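Local atomic coordinates of heat-shock protein cognate (HSC) co-chaperone sgt12 (Aspergillus fumigatus, PDB entry 3SZ7), a protein that acts as an Hsc70 co-chaperone, binding tail-anchored proteins destined for the endoplasmic reticulum and directing them to the GET pathway through Get4 and Get5. Residues T8-K13 / L38-A43; D32-A37 / L48-A53; A53-S56 / E62-A65; D67-T72 / L87-M92. All coordinates share one frame; numbering follows the deposited sequence.

Contact 1: residues T8-K13 / L38-A43; sequences TPESDK and LSIAPA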
loop_
_atom_site.group_PDB
_atom_site.type_symbol
_atom_site.label_atom_id
_atom_site.label_comp_id
_atom_site.label_asym_id
_atom_site.label_seq_id
_atom_site.Cartn_x
_atom_site.Cartn_y
_atom_site.Cartn_z
ATOM N N THR A 8 6.342 12.105 -21.651
ATOM C CA THR A 8 5.988 12.742 -22.912
ATOM C C THR A 8 4.471 12.697 -23.075
ATOM O O THR A 8 3.782 12.030 -22.303
ATOM C CB THR A 8 6.655 12.031 -24.109
ATOM O OG1 THR A 8 6.169 10.687 -24.206
ATOM C CG2 THR A 8 8.169 12.005 -23.944
ATOM N N PRO A 9 3.935 13.416 -24.073
ATOM C CA PRO A 9 2.495 13.286 -24.312
ATOM C C PRO A 9 2.107 11.827 -24.544
ATOM O O PRO A 9 1.019 11.407 -24.150
ATOM C CB PRO A 9 2.280 14.112 -25.581
ATOM C CG PRO A 9 3.355 15.148 -25.523
ATOM C CD PRO A 9 4.549 14.445 -24.932
ATOM N N GLU A 10 2.999 11.063 -25.163
ATOM C CA GLU A 10 2.740 9.651 -25.424
ATOM C C GLU A 10 2.666 8.827 -24.138
ATOM O O GLU A 10 1.750 8.020 -23.963
ATOM C CB GLU A 10 3.809 9.065 -26.346
ATOM C CG GLU A 10 3.541 7.624 -26.760
ATOM C CD GLU A 10 4.620 7.067 -27.668
ATOM O OE1 GLU A 10 5.636 7.761 -27.888
ATOM O OE2 GLU A 10 4.453 5.932 -28.165
ATOM N N SER A 11 3.630 9.013 -23.241
ATOM C CA SER A 11 3.623 8.245 -21.998
ATOM C C SER A 11 2.405 8.596 -21.145
ATOM O O SER A 11 1.814 7.725 -20.506
ATOM C CB SER A 11 4.932 8.413 -21.212
ATOM O OG SER A 11 5.081 9.724 -20.701
ATOM N N ASP A 12 2.015 9.867 -21.156
ATOM C CA ASP A 12 0.826 10.298 -20.426
ATOM C C ASP A 12 -0.459 9.744 -21.034
ATOM O O ASP A 12 -1.412 9.450 -20.312
ATOM C CB ASP A 12 0.745 11.823 -20.338
ATOM C CG ASP A 12 1.681 12.399 -19.292
ATOM O OD1 ASP A 12 1.963 11.709 -18.285
ATOM O OD2 ASP A 12 2.129 13.550 -19.472
ATOM N N LYS A 13 -0.500 9.612 -22.357
ATOM C CA LYS A 13 -1.662 8.998 -22.988
ATOM C C LYS A 13 -1.784 7.565 -22.490
ATOM O O LYS A 13 -2.861 7.118 -22.096
ATOM C CB LYS A 13 -1.549 9.018 -24.516
ATOM C CG LYS A 13 -2.809 8.538 -25.218
ATOM C CD LYS A 13 -2.524 8.087 -26.641
ATOM C CE LYS A 13 -1.617 6.863 -26.653
ATOM N NZ LYS A 13 -1.433 6.314 -28.024
ATOM N N LEU A 38 6.113 3.462 -18.540
ATOM C CA LEU A 38 7.391 3.391 -17.838
ATOM C C LEU A 38 8.573 3.081 -18.759
ATOM O O LEU A 38 9.722 3.364 -18.420
ATOM C CB LEU A 38 7.316 2.377 -16.695
ATOM C CG LEU A 38 6.522 2.875 -15.488
ATOM C CD1 LEU A 38 6.093 1.720 -14.591
ATOM C CD2 LEU A 38 7.345 3.892 -14.709
ATOM N N SER A 39 8.300 2.498 -19.921
ATOM C CA SER A 39 9.371 2.217 -20.870
ATOM C C SER A 39 9.833 3.511 -21.533
ATOM O O SER A 39 10.955 3.603 -22.025
ATOM C CB SER A 39 8.929 1.198 -21.922
ATOM O OG SER A 39 7.953 1.745 -22.790
ATOM N N ILE A 40 8.953 4.507 -21.537
ATOM C CA ILE A 40 9.279 5.830 -22.059
ATOM C C ILE A 40 9.922 6.691 -20.978
ATOM O O ILE A 40 10.925 7.370 -21.224
ATOM C CB ILE A 40 8.016 6.542 -22.569
ATOM C CG1 ILE A 40 7.454 5.807 -23.785
ATOM C CG2 ILE A 40 8.314 7.998 -22.894
ATOM C CD1 ILE A 40 6.089 6.299 -24.218
ATOM N N ALA A 41 9.334 6.658 -19.784
ATOM C CA ALA A 41 9.829 7.423 -18.648
ATOM C C ALA A 41 10.088 6.488 -17.475
ATOM O O ALA A 41 9.250 6.355 -16.580
ATOM C CB ALA A 41 8.834 8.505 -18.260
ATOM N N PRO A 42 11.256 5.830 -17.482
ATOM C CA PRO A 42 11.570 4.835 -16.449
ATOM C C PRO A 42 11.511 5.419 -15.035
ATOM O O PRO A 42 11.839 6.587 -14.824
ATOM C CB PRO A 42 12.998 4.403 -16.803
ATOM C CG PRO A 42 13.140 4.711 -18.263
ATOM C CD PRO A 42 12.328 5.950 -18.485
ATOM N N ALA A 43 11.076 4.602 -14.080
ATOM C CA ALA A 43 11.033 4.995 -12.673
ATOM C C ALA A 43 10.237 6.274 -12.381
ATOM O O ALA A 43 10.477 6.940 -11.377
ATOM C CB ALA A 43 12.452 5.098 -12.104
#
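Ile40, near the C-terminal end of helix 27-40, pushes both branches of its side chain against the first turn of helix 9-23. With CG1 anti to its carbonyl carbon (chi1 -66°) and the chain running straight on to CD1, the two methyls part and meet different residues. Ile40 CG2 reaches Thr8 OG1 at 3.7 Å and lies 3.8 Å from Ser11 CB; Ile40 CD1 lies against the start of the helix, 3.8 Å from Ser11 N. A beta-branched residue suits this place because it fills two sites at once. The surface it meets is a capping box, opening the first helix of the TPR domain: Ser11 N donates to Thr8 OG1 (3.2 Å), and Thr8 N donates back to Ser11 OG at 2.9 Å, nearly straight at 167°. Both hydroxyls sit between their own backbone N and carbonyl carbon, a rotamer that turns them back onto the opening turn and leaves Ser11 CB to meet the isoleucine. Ser11 OG, which is buried, has two polar partners, Thr8 N and the hydroxyl of Tyr47 on helix 45-57. Glu10, stretched out from the helix, lays CG and its carboxylate carbon CD against Ile40 CD1, each at 3.8 Å.

Contact 2: residues D32-A37 / L48-A53; sequences DLYTQA and LSNRAA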
loop_
_atom_site.group_PDB
_atom_site.type_symbol
_atom_site.label_atom_id
_atom_site.label_comp_id
_atom_site.label_asym_id
_atom_site.label_seq_id
_atom_site.Cartn_x
_atom_site.Cartn_y
_atom_site.Cartn_z
ATOM N N ASP A 32 0.008 -3.621 -18.103
ATOM C CA ASP A 32 0.768 -3.551 -19.347
ATOM C C ASP A 32 0.892 -2.124 -19.873
ATOM O O ASP A 32 1.953 -1.732 -20.354
ATOM C CB ASP A 32 0.186 -4.460 -20.430
ATOM C CG ASP A 32 1.048 -4.486 -21.681
ATOM O OD1 ASP A 32 2.154 -5.065 -21.626
ATOM O OD2 ASP A 32 0.630 -3.925 -22.713
ATOM N N LEU A 33 -0.188 -1.353 -19.774
ATOM C CA LEU A 33 -0.194 0.032 -20.240
ATOM C C LEU A 33 0.707 0.945 -19.404
ATOM O O LEU A 33 1.398 1.814 -19.941
ATOM C CB LEU A 33 -1.624 0.575 -20.264
ATOM C CG LEU A 33 -2.519 -0.032 -21.356
ATOM C CD1 LEU A 33 -3.993 0.181 -21.042
ATOM C CD2 LEU A 33 -2.158 0.551 -22.714
ATOM N N TYR A 34 0.694 0.753 -18.090
ATOM C CA TYR A 34 1.558 1.528 -17.211
ATOM C C TYR A 34 3.013 1.165 -17.475
ATOM O O TYR A 34 3.904 2.013 -17.395
ATOM C CB TYR A 34 1.224 1.243 -15.745
ATOM C CG TYR A 34 -0.107 1.788 -15.280
ATOM C CD1 TYR A 34 -0.590 3.007 -15.741
ATOM C CD2 TYR A 34 -0.876 1.085 -14.361
ATOM C CE1 TYR A 34 -1.806 3.505 -15.304
ATOM C CE2 TYR A 34 -2.091 1.575 -13.919
ATOM C CZ TYR A 34 -2.552 2.780 -14.390
ATOM O OH TYR A 34 -3.758 3.258 -13.937
ATOM N N THR A 35 3.245 -0.114 -17.761
ATOM C CA THR A 35 4.578 -0.603 -18.095
ATOM C C THR A 35 5.085 0.040 -19.385
ATOM O O THR A 35 6.266 0.374 -19.499
ATOM C CB THR A 35 4.587 -2.138 -18.237
ATOM O OG1 THR A 35 4.243 -2.737 -16.979
ATOM C CG2 THR A 35 5.959 -2.636 -18.679
ATOM N N GLN A 36 4.193 0.210 -20.356
ATOM C CA GLN A 36 4.550 0.913 -21.587
ATOM C C GLN A 36 4.907 2.369 -21.308
ATOM O O GLN A 36 5.843 2.905 -21.894
ATOM C CB GLN A 36 3.415 0.847 -22.608
ATOM C CG GLN A 36 3.143 -0.542 -23.148
ATOM C CD GLN A 36 2.022 -0.543 -24.163
ATOM O OE1 GLN A 36 1.117 -1.374 -24.104
ATOM N NE2 GLN A 36 2.073 0.397 -25.098
ATOM N N ALA A 37 4.156 3.008 -20.415
ATOM C CA ALA A 37 4.446 4.386 -20.034
ATOM C C ALA A 37 5.815 4.462 -19.365
ATOM O O ALA A 37 6.583 5.398 -19.593
ATOM C CB ALA A 37 3.368 4.926 -19.111
ATOM N N LEU A 48 4.710 4.602 -11.622
ATOM C CA LEU A 48 5.001 3.513 -10.688
ATOM C C LEU A 48 3.882 3.301 -9.684
ATOM O O LEU A 48 3.488 2.163 -9.410
ATOM C CB LEU A 48 6.314 3.758 -9.943
ATOM C CG LEU A 48 7.599 3.497 -10.730
ATOM C CD1 LEU A 48 8.796 3.968 -9.928
ATOM C CD2 LEU A 48 7.707 2.016 -11.055
ATOM N N SER A 49 3.374 4.392 -9.121
ATOM C CA SER A 49 2.355 4.275 -8.085
ATOM C C SER A 49 1.036 3.807 -8.678
ATOM O O SER A 49 0.278 3.094 -8.024
ATOM C CB SER A 49 2.188 5.587 -7.327
ATOM O OG SER A 49 3.412 5.942 -6.702
ATOM N N ASN A 50 0.775 4.191 -9.924
ATOM C CA ASN A 50 -0.377 3.657 -10.639
ATOM C C ASN A 50 -0.256 2.159 -10.916
ATOM O O ASN A 50 -1.206 1.415 -10.710
ATOM C CB ASN A 50 -0.643 4.437 -11.931
ATOM C CG ASN A 50 -1.333 5.766 -11.679
ATOM O OD1 ASN A 50 -1.612 6.129 -10.535
ATOM N ND2 ASN A 50 -1.601 6.505 -12.748
ATOM N N ARG A 51 0.910 1.711 -11.371
ATOM C CA ARG A 51 1.098 0.284 -11.609
ATOM C C ARG A 51 1.005 -0.499 -10.300
ATOM O O ARG A 51 0.530 -1.635 -10.278
ATOM C CB ARG A 51 2.419 -0.013 -12.331
ATOM C CG ARG A 51 2.466 -1.428 -12.901
ATOM C CD ARG A 51 3.666 -1.669 -13.805
ATOM N NE ARG A 51 4.925 -1.560 -13.077
ATOM C CZ ARG A 51 6.119 -1.756 -13.623
ATOM N NH1 ARG A 51 6.220 -2.080 -14.910
ATOM N NH2 ARG A 51 7.214 -1.631 -12.882
ATOM N N ALA A 52 1.463 0.113 -9.213
ATOM C CA ALA A 52 1.333 -0.495 -7.888
ATOM C C ALA A 52 -0.132 -0.730 -7.537
ATOM O O ALA A 52 -0.480 -1.759 -6.964
ATOM C CB ALA A 52 2.006 0.365 -6.821
ATOM N N ALA A 53 -0.992 0.222 -7.886
ATOM C CA ALA A 53 -2.415 0.087 -7.592
ATOM C C ALA A 53 -3.001 -1.090 -8.357
ATOM O O ALA A 53 -3.854 -1.824 -7.838
ATOM C CB ALA A 53 -3.162 1.369 -7.941
#
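Tyr34 lays one face of its ring against Asn50, and Thr35 takes a hydrogen bond from Arg51, where the axes of segments 32-37 and 48-53 approach to 9.2 Å, their directions 164° apart and so nearly antiparallel. This is the packing between successive repeats of a TPR array, the second helix of predicted repeat 1 against the first of predicted repeat 2.

In the first shell, Asn50 CB stands over the tyrosine face, 3.7 Å from the Tyr34 ring centroid and displaced toward the rim on the phenol side, a CH-pi contact. The ring also meets backbone: Tyr34 CE2 is 3.3 Å from Asn50 O, and Tyr34 CD2 is 3.5 Å from Arg51 CA. A large flat side chain suits this place, since it can lie along a neighbouring helix and touch main chain and side chain together. The aliphatic root of Arg51 joins in, its CB 3.8 Å from Tyr34 CB.

Farther out, the Tyr34 hydroxyl bonds to Asn19 of helix 9-23, which fixes the far end of the ring, while Thr35 OG1 also bonds to Ile31 O within its own helix. The arginine leaves its helix with CG anti to the backbone N and then bends at chi3 (64°), bringing the guanidinium back toward Thr35. Its NE forms a salt bridge with Asp67 on helix 61-74, so the flat group is held from two helices. Arg51 NH1 donates to Thr35 OG1 over 2.9 Å, the oxygen lying only 5° out of the guanidinium plane.

Contact 3: residues A53-S56 / E62-A65; sequences AAYS and EKAA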
loop_
_atom_site.group_PDB
_atom_site.type_symbol
_atom_site.label_atom_id
_atom_site.label_comp_id
_atom_site.label_asym_id
_atom_site.label_seq_id
_atom_site.Cartn_x
_atom_site.Cartn_y
_atom_site.Cartn_z
ATOM N N ALA A 53 -0.992 0.222 -7.886
ATOM C CA ALA A 53 -2.415 0.087 -7.592
ATOM C C ALA A 53 -3.001 -1.090 -8.357
ATOM O O ALA A 53 -3.854 -1.824 -7.838
ATOM C CB ALA A 53 -3.162 1.369 -7.941
ATOM N N ALA A 54 -2.541 -1.266 -9.594
ATOM C CA ALA A 54 -3.020 -2.350 -10.444
ATOM C C ALA A 54 -2.538 -3.701 -9.927
ATOM O O ALA A 54 -3.284 -4.688 -9.938
ATOM C CB ALA A 54 -2.568 -2.130 -11.890
ATOM N N TYR A 55 -1.291 -3.749 -9.466
ATOM C CA TYR A 55 -0.771 -4.963 -8.854
ATOM C C TYR A 55 -1.571 -5.312 -7.597
ATOM O O TYR A 55 -1.973 -6.457 -7.416
ATOM C CB TYR A 55 0.715 -4.818 -8.528
ATOM C CG TYR A 55 1.628 -5.091 -9.708
ATOM C CD1 TYR A 55 1.440 -6.209 -10.510
ATOM C CD2 TYR A 55 2.671 -4.228 -10.018
ATOM C CE1 TYR A 55 2.274 -6.464 -11.590
ATOM C CE2 TYR A 55 3.506 -4.474 -11.095
ATOM C CZ TYR A 55 3.301 -5.594 -11.874
ATOM O OH TYR A 55 4.130 -5.842 -12.944
ATOM N N SER A 56 -1.808 -4.322 -6.741
ATOM C CA SER A 56 -2.577 -4.542 -5.511
ATOM C C SER A 56 -3.990 -5.047 -5.796
ATOM O O SER A 56 -4.476 -5.959 -5.125
ATOM C CB SER A 56 -2.644 -3.268 -4.662
ATOM O OG SER A 56 -1.428 -3.027 -3.977
ATOM N N GLU A 62 3.524 -8.278 -3.531
ATOM C CA GLU A 62 4.975 -8.097 -3.578
ATOM C C GLU A 62 5.363 -7.171 -4.722
ATOM O O GLU A 62 6.220 -6.297 -4.565
ATOM C CB GLU A 62 5.711 -9.438 -3.696
ATOM C CG GLU A 62 5.506 -10.349 -2.495
ATOM C CD GLU A 62 6.488 -11.508 -2.458
ATOM O OE1 GLU A 62 7.433 -11.518 -3.275
ATOM O OE2 GLU A 62 6.316 -12.408 -1.608
ATOM N N LYS A 63 4.734 -7.368 -5.875
ATOM C CA LYS A 63 5.005 -6.517 -7.023
ATOM C C LYS A 63 4.529 -5.094 -6.753
ATOM O O LYS A 63 5.203 -4.127 -7.121
ATOM C CB LYS A 63 4.352 -7.074 -8.289
ATOM C CG LYS A 63 4.912 -8.423 -8.730
ATOM C CD LYS A 63 4.749 -8.639 -10.223
ATOM C CE LYS A 63 5.806 -7.872 -11.004
ATOM N NZ LYS A 63 7.172 -8.423 -10.782
ATOM N N ALA A 64 3.370 -4.970 -6.109
ATOM C CA ALA A 64 2.858 -3.663 -5.710
ATOM C C ALA A 64 3.859 -2.956 -4.798
ATOM O O ALA A 64 4.160 -1.775 -4.986
ATOM C CB ALA A 64 1.503 -3.810 -5.002
ATOM N N ALA A 65 4.377 -3.684 -3.813
ATOM C CA ALA A 65 5.329 -3.113 -2.871
ATOM C C ALA A 65 6.613 -2.653 -3.562
ATOM O O ALA A 65 7.146 -1.590 -3.251
ATOM C CB ALA A 65 5.646 -4.104 -1.756
#
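Tyr55 on helix 45-57 and Lys63 on helix 61-74 meet along most of their lengths, the lysine chain lying over one face of the phenol ring. Lys63 CB sits above the ring centre, 3.6 Å from the Tyr55 centroid and 8° off the normal, a CH-pi contact. From there the chain keeps to the ring: Lys63 CD approaches Tyr55 CE1 at 3.6 Å, and Lys63 CE comes within 3.3 Å of Tyr55 OH. The bend at chi3 (78°) brings CE to the hydroxyl end of the ring, and chi4 (68°) turns NZ off it. A lysine suits an exposed site of this kind, since its long hydrocarbon portion can shield an aromatic face.

Ala64 N is 3.6 Å from Tyr55 CB, and the small alanine fits where the CA atoms of Tyr55 and Ala64 are 5.0 Å apart. Its methyl touches Ser56 OG at 3.2 Å and also meets Ala88 of helix 79-91, so it serves two helix interfaces. Counted from the start of the predicted second repeat, Tyr55 is position 11 and Ala64 position 20, the consensus tyrosine and alanine of the TPR motif, which pack helix A on helix B within one repeat.

Contact 4: residues D67-T72 / L87-M92; sequences DAELAT and LARFDM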
loop_
_atom_site.group_PDB
_atom_site.type_symbol
_atom_site.label_atom_id
_atom_site.label_comp_id
_atom_site.label_asym_id
_atom_site.label_seq_id
_atom_site.Cartn_x
_atom_site.Cartn_y
_atom_site.Cartn_z
ATOM N N ASP A 67 7.007 -1.680 -6.741
ATOM C CA ASP A 67 6.704 -0.455 -7.481
ATOM C C ASP A 67 6.599 0.743 -6.544
ATOM O O ASP A 67 7.198 1.793 -6.790
ATOM C CB ASP A 67 5.399 -0.589 -8.264
ATOM C CG ASP A 67 5.602 -1.189 -9.635
ATOM O OD1 ASP A 67 6.767 -1.469 -10.003
ATOM O OD2 ASP A 67 4.593 -1.372 -10.351
ATOM N N ALA A 68 5.807 0.595 -5.483
ATOM C CA ALA A 68 5.607 1.690 -4.548
ATOM C C ALA A 68 6.920 2.085 -3.872
ATOM O O ALA A 68 7.217 3.268 -3.725
ATOM C CB ALA A 68 4.528 1.334 -3.512
ATOM N N GLU A 69 7.723 1.099 -3.485
ATOM C CA GLU A 69 9.011 1.399 -2.863
ATOM C C GLU A 69 9.896 2.206 -3.798
ATOM O O GLU A 69 10.479 3.210 -3.398
ATOM C CB GLU A 69 9.743 0.125 -2.474
ATOM C CG GLU A 69 9.190 -0.539 -1.234
ATOM C CD GLU A 69 9.961 -1.782 -0.874
ATOM O OE1 GLU A 69 10.441 -2.460 -1.804
ATOM O OE2 GLU A 69 10.094 -2.076 0.333
ATOM N N LEU A 70 10.006 1.755 -5.039
ATOM C CA LEU A 70 10.838 2.459 -6.006
ATOM C C LEU A 70 10.366 3.902 -6.169
ATOM O O LEU A 70 11.180 4.821 -6.250
ATOM C CB LEU A 70 10.851 1.735 -7.353
ATOM C CG LEU A 70 11.791 2.394 -8.370
ATOM C CD1 LEU A 70 13.201 2.469 -7.801
ATOM C CD2 LEU A 70 11.768 1.631 -9.689
ATOM N N ALA A 71 9.053 4.101 -6.203
ATOM C CA ALA A 71 8.504 5.453 -6.270
ATOM C C ALA A 71 8.908 6.302 -5.065
ATOM O O ALA A 71 9.215 7.483 -5.217
ATOM C CB ALA A 71 6.993 5.416 -6.412
ATOM N N THR A 72 8.905 5.710 -3.873
ATOM C CA THR A 72 9.291 6.444 -2.671
ATOM C C THR A 72 10.788 6.716 -2.636
ATOM O O THR A 72 11.235 7.656 -1.977
ATOM C CB THR A 72 8.893 5.711 -1.365
ATOM O OG1 THR A 72 9.591 4.461 -1.276
ATOM C CG2 THR A 72 7.392 5.480 -1.317
ATOM N N LEU A 87 -0.414 0.083 1.972
ATOM C CA LEU A 87 -1.434 -0.925 1.698
ATOM C C LEU A 87 -0.804 -2.240 1.255
ATOM O O LEU A 87 -1.215 -3.307 1.686
ATOM C CB LEU A 87 -2.430 -0.424 0.648
ATOM C CG LEU A 87 -3.626 -1.338 0.372
ATOM C CD1 LEU A 87 -4.382 -1.647 1.657
ATOM C CD2 LEU A 87 -4.561 -0.697 -0.650
ATOM N N ALA A 88 0.190 -2.164 0.380
ATOM C CA ALA A 88 0.849 -3.373 -0.088
ATOM C C ALA A 88 1.485 -4.140 1.070
ATOM O O ALA A 88 1.365 -5.365 1.156
ATOM C CB ALA A 88 1.888 -3.045 -1.174
ATOM N N ARG A 89 2.157 -3.428 1.967
ATOM C CA ARG A 89 2.775 -4.090 3.118
ATOM C C ARG A 89 1.714 -4.649 4.062
ATOM O O ARG A 89 1.873 -5.735 4.614
ATOM C CB ARG A 89 3.704 -3.131 3.860
ATOM C CG ARG A 89 4.972 -2.787 3.071
ATOM C CD ARG A 89 5.896 -1.867 3.859
ATOM N NE ARG A 89 7.178 -1.664 3.185
ATOM C CZ ARG A 89 8.064 -0.738 3.542
ATOM N NH1 ARG A 89 7.800 0.069 4.562
ATOM N NH2 ARG A 89 9.210 -0.612 2.879
ATOM N N PHE A 90 0.629 -3.902 4.234
ATOM C CA PHE A 90 -0.471 -4.353 5.077
ATOM C C PHE A 90 -1.006 -5.676 4.547
ATOM O O PHE A 90 -1.248 -6.613 5.313
ATOM C CB PHE A 90 -1.577 -3.291 5.099
ATOM C CG PHE A 90 -2.693 -3.593 6.056
ATOM C CD1 PHE A 90 -3.705 -4.477 5.709
ATOM C CD2 PHE A 90 -2.732 -2.988 7.298
ATOM C CE1 PHE A 90 -4.730 -4.748 6.594
ATOM C CE2 PHE A 90 -3.755 -3.260 8.192
ATOM C CZ PHE A 90 -4.759 -4.137 7.833
ATOM N N ASP A 91 -1.156 -5.761 3.224
ATOM C CA ASP A 91 -1.699 -6.953 2.579
ATOM C C ASP A 91 -0.705 -8.119 2.594
ATOM O O ASP A 91 -1.074 -9.270 2.343
ATOM C CB ASP A 91 -2.137 -6.634 1.146
ATOM C CG ASP A 91 -3.365 -5.737 1.098
ATOM O OD1 ASP A 91 -4.118 -5.689 2.098
ATOM O OD2 ASP A 91 -3.587 -5.086 0.052
ATOM N N MET A 92 0.554 -7.822 2.897
ATOM C CA MET A 92 1.548 -8.876 3.101
ATOM C C MET A 92 1.707 -9.221 4.585
ATOM O O MET A 92 2.595 -9.987 4.957
ATOM C CB MET A 92 2.902 -8.475 2.502
ATOM C CG MET A 92 2.892 -8.350 0.993
ATOM S SD MET A 92 4.525 -8.079 0.278
ATOM C CE MET A 92 4.914 -6.456 0.911
HETATM O O HOH W 1 7.948 -3.784 1.373
#
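Glu69 and Arg89 reach out from helices 61-74 and 79-91 and cross at about a right angle, the glutamate oxygen at the edge of the guanidinium, in a narrow polar bridge burying just 82 Å² at the surface. The firm part is one salt bridge: Arg89 NH2 donates to Glu69 OE2 over 3.1 Å at 166°. The oxygen lies within 5° of the guanidinium plane and uses its anti lone pair, on the side away from the other carboxylate oxygen. Carboxylate and guanidinium stand almost perpendicular, at 88°, so the pair engages through a single oxygen and not side by side. Both chains are extended, which suits long charged residues that must span the gap between two helix backbones.

On the looser side a water bridges the pair. It donates to Glu69 OE2 (2.9 Å) and accepts from Arg89 NE (2.9 Å), closing a small ring with the direct bond, so that OE2 receives two bonds. Arg89 NH1 hydrogen-bonds Gly97 O on helix 95-109, which should steady the guanidinium. The bridge joins the second helix of predicted repeat 2 to the first helix of predicted repeat 3, and this succession of helices is what characterises the TPR array.

The contacts follow the TPR array from its N-terminal end toward its middle, their centres moving from about 23 Å to about 5 Å from the centre of the chain. Contacts 1 and 2 share helix 27-40, their centres about 10 Å apart, and are joined by Leu38, whose CD1 is 3.6 Å from Arg51 CZ. Contacts 2 and 3 share helix 45-57 and even Ala53. A salt bridge ties contact 2 to contact 4: Arg51 NE and Asp67 OD2 are 2.8 Å apart. The same aspartate oxygen packs 3.4 Å from Tyr55 CE2 of contact 3. Contacts 3 and 4, about 7 Å apart between centres, both use helix 61-74. The TPR domain they build binds Hsc-family chaperones.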